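Long-range contacts in cpftsy (Physcomitrella patens, PDB 4AK9), which probably binds and hydrolyses GTP as the chloroplast receptor for the signal recognition particle, serving protein targeting to the thylakoid membrane: residues 29-33 with 55-61; 23-27 with 312-318. All blocks are in the same frame, centred on the assembly; numbering follows the deposited sequence.

Contact 1: residues 29-33 with 55-61; sequences NLAVV and VLLVSDF
Residues 55-61, the last turn of helix 45-58 and the loop from S59, lie against residues 29-33, where the chain passes from helix 24-30 into helix 32-37. The CA atoms of L30 and V55 stand 6.8 Å apart, those of N29 and S59 7.0 Å. The main bump is V55 (chi1 t), a knob in the hole formed by N29, L30, V32 and V33; its branched side chain is short and broad enough to meet both valines, CG2 to V32 CG2 at 3.6 Å and CG1 to V33 CG2 at 3.9 Å. L30 (m, t) fills the neighbouring hollow: its CD2 lies 4.0 Å from L56 CD2 and 4.4 Å from F61 CE1. Helix 45-58 closes in a Schellman motif, with D60 at positive phi as C-prime residue, D60 N bonded to L57 O and F61 N weakly to L56 O, which turns F61 back toward L30. N29 (chi1 t) extends its amide so that ND2 donates to V55 O (3.1 Å) and S59 OG (2.7 Å). This is helix packing in the N-terminal helical bundle of an SRP-type GTPase. S59 OG also bonds A276 O weakly, and both N-H groups of the N29 amide are satisfied at a helix end.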
ATOM      1  N   ASN A  29       1.359 -14.675  -0.338  1.00 30.10           N
ATOM      2  CA  ASN A  29       1.944 -13.893  -1.428  1.00 26.06           C
ATOM      3  C   ASN A  29       3.431 -14.138  -1.511  1.00 27.56           C
ATOM      4  O   ASN A  29       3.973 -14.322  -2.601  1.00 28.20           O
ATOM      5  CB  ASN A  29       1.690 -12.395  -1.311  1.00 30.92           C
ATOM      6  CG  ASN A  29       2.481 -11.595  -2.358  1.00 32.25           C
ATOM      7  OD1 ASN A  29       2.295 -11.769  -3.575  1.00 34.44           O
ATOM      8  ND2 ASN A  29       3.390 -10.738  -1.879  1.00 29.36           N
ATOM      9  N   LEU A  30       4.091 -14.165  -0.351  1.00 23.31           N
ATOM     10  CA  LEU A  30       5.550 -14.284  -0.365  1.00 24.95           C
ATOM     11  C   LEU A  30       6.053 -15.661  -0.821  1.00 26.19           C
ATOM     12  O   LEU A  30       7.237 -15.806  -1.142  1.00 25.72           O
ATOM     13  CB  LEU A  30       6.123 -13.930   0.980  1.00 24.38           C
ATOM     14  CG  LEU A  30       5.943 -12.446   1.375  1.00 19.91           C
ATOM     15  CD1 LEU A  30       6.463 -12.245   2.789  1.00 25.01           C
ATOM     16  CD2 LEU A  30       6.682 -11.504   0.383  1.00 19.79           C
ATOM     17  N   ALA A  31       5.156 -16.640  -0.857  1.00 26.05           N
ATOM     18  CA  ALA A  31       5.534 -18.011  -1.253  1.00 35.19           C
ATOM     19  C   ALA A  31       6.014 -18.111  -2.699  1.00 35.14           C
ATOM     20  O   ALA A  31       6.820 -18.990  -3.046  1.00 39.55           O
ATOM     21  CB  ALA A  31       4.377 -18.978  -1.007  1.00 34.47           C
ATOM     22  N   VAL A  32       5.550 -17.213  -3.551  1.00 28.21           N
ATOM     23  CA  VAL A  32       5.991 -17.261  -4.935  1.00 34.15           C
ATOM     24  C   VAL A  32       7.495 -16.990  -5.081  1.00 36.44           C
ATOM     25  O   VAL A  32       8.073 -17.277  -6.138  1.00 35.43           O
ATOM     26  CB  VAL A  32       5.189 -16.297  -5.831  1.00 34.97           C
ATOM     27  CG1 VAL A  32       3.694 -16.483  -5.593  1.00 39.34           C
ATOM     28  CG2 VAL A  32       5.609 -14.864  -5.578  1.00 31.26           C
ATOM     29  N   VAL A  33       8.123 -16.444  -4.036  1.00 32.65           N
ATOM     30  CA  VAL A  33       9.562 -16.148  -4.082  1.00 34.36           C
ATOM     31  C   VAL A  33      10.393 -17.399  -4.390  1.00 33.76           C
ATOM     32  O   VAL A  33      11.286 -17.372  -5.253  1.00 31.92           O
ATOM     33  CB  VAL A  33      10.051 -15.449  -2.790  1.00 29.90           C
ATOM     34  CG1 VAL A  33      11.574 -15.445  -2.700  1.00 27.63           C
ATOM     35  CG2 VAL A  33       9.524 -14.003  -2.755  1.00 26.42           C
ATOM     36  N   VAL A  55       7.258  -8.604  -5.956  1.00 18.56           N
ATOM     37  CA  VAL A  55       6.555  -9.461  -5.027  1.00 19.57           C
ATOM     38  C   VAL A  55       6.560  -8.826  -3.626  1.00 19.98           C
ATOM     39  O   VAL A  55       5.518  -8.783  -2.919  1.00 22.05           O
ATOM     40  CB  VAL A  55       7.161 -10.876  -5.026  1.00 22.76           C
ATOM     41  CG1 VAL A  55       6.628 -11.649  -3.854  1.00 25.77           C
ATOM     42  CG2 VAL A  55       6.805 -11.574  -6.362  1.00 23.82           C
ATOM     43  N   LEU A  56       7.695  -8.275  -3.227  1.00 16.08           N
ATOM     44  CA  LEU A  56       7.774  -7.542  -1.962  1.00 20.38           C
ATOM     45  C   LEU A  56       6.823  -6.341  -1.900  1.00 18.29           C
ATOM     46  O   LEU A  56       6.197  -6.116  -0.853  1.00 17.11           O
ATOM     47  CB  LEU A  56       9.193  -7.062  -1.674  1.00 19.05           C
ATOM     48  CG  LEU A  56      10.278  -8.153  -1.594  1.00 19.95           C
ATOM     49  CD1 LEU A  56      11.599  -7.525  -1.167  1.00 21.56           C
ATOM     50  CD2 LEU A  56       9.851  -9.271  -0.633  1.00 19.88           C
ATOM     51  N   LEU A  57       6.699  -5.606  -2.991  1.00 17.88           N
ATOM     52  CA  LEU A  57       5.804  -4.445  -3.049  1.00 20.22           C
ATOM     53  C   LEU A  57       4.346  -4.879  -2.856  1.00 18.62           C
ATOM     54  O   LEU A  57       3.560  -4.167  -2.196  1.00 18.14           O
ATOM     55  CB  LEU A  57       5.981  -3.652  -4.364  1.00 16.94           C
ATOM     56  CG  LEU A  57       7.325  -2.934  -4.599  1.00 20.32           C
ATOM     57  CD1 LEU A  57       7.314  -2.238  -5.978  1.00 22.18           C
ATOM     58  CD2 LEU A  57       7.656  -1.898  -3.527  1.00 18.83           C
ATOM     59  N   VAL A  58       3.989  -6.041  -3.370  1.00 17.96           N
ATOM     60  CA  VAL A  58       2.648  -6.569  -3.186  1.00 20.02           C
ATOM     61  C   VAL A  58       2.342  -6.748  -1.689  1.00 22.28           C
ATOM     62  O   VAL A  58       1.230  -6.469  -1.227  1.00 20.11           O
ATOM     63  CB  VAL A  58       2.439  -7.872  -3.994  1.00 21.85           C
ATOM     64  CG1 VAL A  58       1.056  -8.475  -3.696  1.00 27.42           C
ATOM     65  CG2 VAL A  58       2.628  -7.598  -5.508  1.00 20.97           C
ATOM     66  N   SER A  59       3.324  -7.192  -0.911  1.00 19.41           N
ATOM     67  CA  SER A  59       3.150  -7.315   0.530  1.00 21.50           C
ATOM     68  C   SER A  59       3.453  -6.032   1.323  1.00 23.82           C
ATOM     69  O   SER A  59       3.545  -6.059   2.549  1.00 20.07           O
ATOM     70  CB  SER A  59       3.947  -8.501   1.098  1.00 24.45           C
ATOM     71  OG  SER A  59       3.364  -9.735   0.680  1.00 27.68           O
ATOM     72  N   ASP A  60       3.565  -4.890   0.653  1.00 17.87           N
ATOM     73  CA  ASP A  60       3.826  -3.625   1.355  1.00 18.75           C
ATOM     74  C   ASP A  60       5.142  -3.467   2.109  1.00 20.90           C
ATOM     75  O   ASP A  60       5.229  -2.717   3.082  1.00 19.44           O
ATOM     76  CB  ASP A  60       2.654  -3.236   2.259  1.00 23.64           C
ATOM     77  CG  ASP A  60       1.705  -2.278   1.557  1.00 29.78           C
ATOM     78  OD1 ASP A  60       1.922  -1.995   0.349  1.00 24.29           O
ATOM     79  OD2 ASP A  60       0.756  -1.796   2.209  1.00 23.59           O
ATOM     80  N   PHE A  61       6.175  -4.182   1.676  1.00 17.39           N
ATOM     81  CA  PHE A  61       7.504  -3.592   1.739  1.00 19.93           C
ATOM     82  C   PHE A  61       7.445  -2.385   0.787  1.00 22.22           C
ATOM     83  O   PHE A  61       7.193  -2.545  -0.423  1.00 26.12           O
ATOM     84  CB  PHE A  61       8.541  -4.596   1.249  1.00 18.18           C
ATOM     85  CG  PHE A  61       8.658  -5.817   2.104  1.00 21.34           C
ATOM     86  CD1 PHE A  61       7.767  -6.878   1.960  1.00 21.10           C
ATOM     87  CD2 PHE A  61       9.686  -5.926   3.025  1.00 23.76           C
ATOM     88  CE1 PHE A  61       7.875  -8.010   2.726  1.00 21.23           C
ATOM     89  CE2 PHE A  61       9.803  -7.068   3.805  1.00 21.05           C
ATOM     90  CZ  PHE A  61       8.906  -8.114   3.655  1.00 22.68           C
TER

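Contact 2: residues 23-27 with 312-318; sequences FSKTR and FVDALFP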
ATOM      1  N   PHE A  23       0.360 -14.470  10.216  1.00 21.82           N
ATOM      2  CA  PHE A  23       0.926 -14.002   8.960  1.00 22.91           C
ATOM      3  C   PHE A  23       0.636 -14.883   7.745  1.00 23.92           C
ATOM      4  O   PHE A  23       1.296 -14.735   6.719  1.00 21.80           O
ATOM      5  CB  PHE A  23       2.419 -13.730   9.129  1.00 23.26           C
ATOM      6  CG  PHE A  23       2.697 -12.514   9.967  1.00 26.19           C
ATOM      7  CD1 PHE A  23       2.548 -11.248   9.428  1.00 25.56           C
ATOM      8  CD2 PHE A  23       3.022 -12.631  11.312  1.00 26.53           C
ATOM      9  CE1 PHE A  23       2.766 -10.113  10.195  1.00 25.19           C
ATOM     10  CE2 PHE A  23       3.258 -11.484  12.097  1.00 27.04           C
ATOM     11  CZ  PHE A  23       3.128 -10.227  11.534  1.00 24.93           C
ATOM     12  N   SER A  24      -0.356 -15.772   7.842  1.00 22.34           N
ATOM     13  CA  SER A  24      -0.589 -16.717   6.735  1.00 24.41           C
ATOM     14  C   SER A  24      -0.951 -16.016   5.423  1.00 26.07           C
ATOM     15  O   SER A  24      -0.502 -16.435   4.347  1.00 25.45           O
ATOM     16  CB  SER A  24      -1.636 -17.781   7.096  1.00 31.19           C
ATOM     17  OG  SER A  24      -2.925 -17.217   7.209  1.00 34.20           O
ATOM     18  N   LYS A  25      -1.751 -14.951   5.483  1.00 26.95           N
ATOM     19  CA  LYS A  25      -2.080 -14.264   4.223  1.00 29.44           C
ATOM     20  C   LYS A  25      -0.881 -13.581   3.594  1.00 26.17           C
ATOM     21  O   LYS A  25      -0.722 -13.593   2.364  1.00 27.36           O
ATOM     22  CB  LYS A  25      -3.220 -13.265   4.400  1.00 30.67           C
ATOM     23  CG  LYS A  25      -4.545 -13.912   4.725  1.00 38.65           C
ATOM     24  CD  LYS A  25      -5.683 -13.143   4.067  1.00 47.48           C
ATOM     25  CE  LYS A  25      -6.963 -13.206   4.907  1.00 48.04           C
ATOM     26  NZ  LYS A  25      -7.768 -14.461   4.723  1.00 58.53           N
ATOM     27  N   THR A  26      -0.028 -12.984   4.432  1.00 22.05           N
ATOM     28  CA  THR A  26       1.189 -12.376   3.922  1.00 21.80           C
ATOM     29  C   THR A  26       2.107 -13.443   3.335  1.00 26.10           C
ATOM     30  O   THR A  26       2.682 -13.260   2.251  1.00 21.78           O
ATOM     31  CB  THR A  26       1.949 -11.593   5.031  1.00 23.14           C
ATOM     32  OG1 THR A  26       1.126 -10.501   5.481  1.00 23.58           O
ATOM     33  CG2 THR A  26       3.255 -11.012   4.477  1.00 23.64           C
ATOM     34  N   ARG A  27       2.223 -14.564   4.045  1.00 27.88           N
ATOM     35  CA  ARG A  27       3.145 -15.638   3.655  1.00 29.07           C
ATOM     36  C   ARG A  27       2.755 -16.231   2.313  1.00 24.40           C
ATOM     37  O   ARG A  27       3.624 -16.608   1.507  1.00 32.16           O
ATOM     38  CB  ARG A  27       3.221 -16.697   4.765  1.00 25.48           C
ATOM     39  CG  ARG A  27       4.175 -17.835   4.485  1.00 31.62           C
ATOM     40  CD  ARG A  27       4.270 -18.713   5.703  1.00 26.66           C
ATOM     41  NE  ARG A  27       2.968 -19.195   6.152  1.00 24.89           N
ATOM     42  CZ  ARG A  27       2.377 -18.855   7.294  1.00 30.05           C
ATOM     43  NH1 ARG A  27       2.952 -17.992   8.128  1.00 24.40           N
ATOM     44  NH2 ARG A  27       1.192 -19.384   7.592  1.00 26.70           N
ATOM     45  N   PHE A 312       9.488 -13.166  13.367  1.00 20.44           N
ATOM     46  CA  PHE A 312       8.700 -12.568  12.302  1.00 23.99           C
ATOM     47  C   PHE A 312       9.203 -13.042  10.946  1.00 20.13           C
ATOM     48  O   PHE A 312       8.411 -13.438  10.074  1.00 22.59           O
ATOM     49  CB  PHE A 312       8.772 -11.039  12.416  1.00 21.83           C
ATOM     50  CG  PHE A 312       8.146 -10.307  11.271  1.00 20.63           C
ATOM     51  CD1 PHE A 312       6.765 -10.194  11.166  1.00 23.22           C
ATOM     52  CD2 PHE A 312       8.946  -9.719  10.284  1.00 24.18           C
ATOM     53  CE1 PHE A 312       6.192  -9.498  10.078  1.00 26.04           C
ATOM     54  CE2 PHE A 312       8.370  -9.015   9.193  1.00 21.78           C
ATOM     55  CZ  PHE A 312       6.986  -8.910   9.115  1.00 21.26           C
ATOM     56  N   VAL A 313      10.524 -13.026  10.761  1.00 17.88           N
ATOM     57  CA  VAL A 313      11.076 -13.404   9.473  1.00 22.06           C
ATOM     58  C   VAL A 313      10.757 -14.882   9.206  1.00 25.95           C
ATOM     59  O   VAL A 313      10.356 -15.264   8.089  1.00 25.80           O
ATOM     60  CB  VAL A 313      12.609 -13.137   9.387  1.00 22.90           C
ATOM     61  CG1 VAL A 313      13.181 -13.711   8.081  1.00 28.59           C
ATOM     62  CG2 VAL A 313      12.884 -11.622   9.469  1.00 25.59           C
ATOM     63  N   ASP A 314      10.892 -15.706  10.237  1.00 24.94           N
ATOM     64  CA  ASP A 314      10.523 -17.127  10.110  1.00 25.62           C
ATOM     65  C   ASP A 314       9.028 -17.379   9.823  1.00 30.69           C
ATOM     66  O   ASP A 314       8.663 -18.376   9.198  1.00 32.59           O
ATOM     67  CB  ASP A 314      10.948 -17.893  11.354  1.00 30.35           C
ATOM     68  CG  ASP A 314      12.466 -17.982  11.496  1.00 29.19           C
ATOM     69  OD1 ASP A 314      13.185 -17.873  10.476  1.00 36.51           O
ATOM     70  OD2 ASP A 314      12.926 -18.166  12.644  1.00 43.64           O
ATOM     71  N   ALA A 315       8.168 -16.474  10.277  1.00 27.27           N
ATOM     72  CA  ALA A 315       6.747 -16.564   9.978  1.00 27.90           C
ATOM     73  C   ALA A 315       6.423 -16.196   8.526  1.00 27.05           C
ATOM     74  O   ALA A 315       5.512 -16.766   7.927  1.00 27.67           O
ATOM     75  CB  ALA A 315       5.939 -15.710  10.952  1.00 21.54           C
ATOM     76  N   LEU A 316       7.157 -15.249   7.962  1.00 21.42           N
ATOM     77  CA  LEU A 316       6.977 -14.872   6.561  1.00 25.31           C
ATOM     78  C   LEU A 316       7.610 -15.878   5.621  1.00 28.97           C
ATOM     79  O   LEU A 316       7.078 -16.150   4.545  1.00 26.48           O
ATOM     80  CB  LEU A 316       7.647 -13.537   6.294  1.00 23.16           C
ATOM     81  CG  LEU A 316       7.082 -12.347   7.059  1.00 33.43           C
ATOM     82  CD1 LEU A 316       7.574 -11.068   6.398  1.00 31.11           C
ATOM     83  CD2 LEU A 316       5.604 -12.423   7.055  1.00 29.45           C
ATOM     84  N   PHE A 317       8.753 -16.419   6.042  1.00 29.63           N
ATOM     85  CA  PHE A 317       9.561 -17.289   5.184  1.00 34.18           C
ATOM     86  C   PHE A 317       9.989 -18.536   5.945  1.00 35.10           C
ATOM     87  O   PHE A 317      11.157 -18.678   6.293  1.00 40.55           O
ATOM     88  CB  PHE A 317      10.829 -16.563   4.726  1.00 33.01           C
ATOM     89  CG  PHE A 317      10.580 -15.357   3.882  1.00 31.51           C
ATOM     90  CD1 PHE A 317      10.166 -15.488   2.563  1.00 35.15           C
ATOM     91  CD2 PHE A 317      10.800 -14.077   4.398  1.00 31.68           C
ATOM     92  CE1 PHE A 317       9.952 -14.351   1.771  1.00 34.55           C
ATOM     93  CE2 PHE A 317      10.589 -12.936   3.611  1.00 33.95           C
ATOM     94  CZ  PHE A 317      10.178 -13.075   2.304  1.00 33.31           C
ATOM     95  N   PRO A 318       9.051 -19.451   6.212  1.00 36.41           N
ATOM     96  CA  PRO A 318       9.431 -20.652   6.966  1.00 41.64           C
ATOM     97  C   PRO A 318      10.348 -21.575   6.148  1.00 49.65           C
ATOM     98  O   PRO A 318      10.412 -21.489   4.909  1.00 50.54           O
ATOM     99  CB  PRO A 318       8.092 -21.338   7.231  1.00 38.98           C
ATOM    100  CG  PRO A 318       7.209 -20.877   6.124  1.00 42.53           C
ATOM    101  CD  PRO A 318       7.640 -19.472   5.799  1.00 35.47           C
ATOM    102  OXT PRO A 318      11.051 -22.419   6.721  1.00 53.87           O
TER
HETATM  103  O   HOH W   1       6.868 -17.441   2.344  1.00 32.24           O
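F23 and R27 on one side and L316 on the other have the most surface buried here, and each contributes differently. F23, at the N-cap position of helix 24-30, has its CA-to-CB bond directed toward 312-318. The edge of F312 points at one face of its ring in a T-shaped pair, with centroids 5.0 Å apart, planes at 83° and F23 CZ 3.5 Å from F312 CE1. The small methyl of A315 lies beside the ring, its CB 4.3 Å from F23 CD2. The CA-to-CB bond of L316 points away from 23-27, yet its CD2 reaches F23 CB at 4.0 Å and T26 CG2 at 3.8 Å. The hydroxyl of T26 is engaged elsewhere, with the backbone N of G278, so its methyl can serve this apolar side. The fold brings together segments 285 residues apart, one near the N-terminus and one at the C-terminus: helix 309-316 closes the GTPase domain of the SRP54 type and packs on an early helix, as expected where the N and G domains of these proteins meet. The backbones come closest at R27 and L316, CA to CA 4.9 Å. The aliphatic chain of R27 lies along the helix end, CG 3.4 Å from L316 O and CD 3.5 Å from P318 CD, and its length carries NH1 to A315 O, a 2.8 Å hydrogen bond. NH1 also bonds F20 O, and the guanidinium makes a cation-pi contact with F20. A water oxygen lies 2.6 Å from L316 O and makes a long, weak contact of 3.5 Å with R27 O.

Overall arrangement
The two contacts lie on the same side of the chain's centre, about 11 Å apart between their centres, and share helix 24-30: contact 2 uses its beginning, contact 1 its end. Along the chain the order is 23-27, 29-33, 55-61 and 312-318, so the contact with the shorter sequence separation falls within the much longer span joined by contact 2. They touch directly through L30, whose CD1 lies 3.8 Å from F317 CZ, and through F61, whose CZ lies 4.2 Å from L316 CD1. One helix therefore faces both the helical bundle and the last helix of the GTPase domain, and the apolar cluster of L30, F61, L316 and F317 is consistent with a packed N-G domain interface.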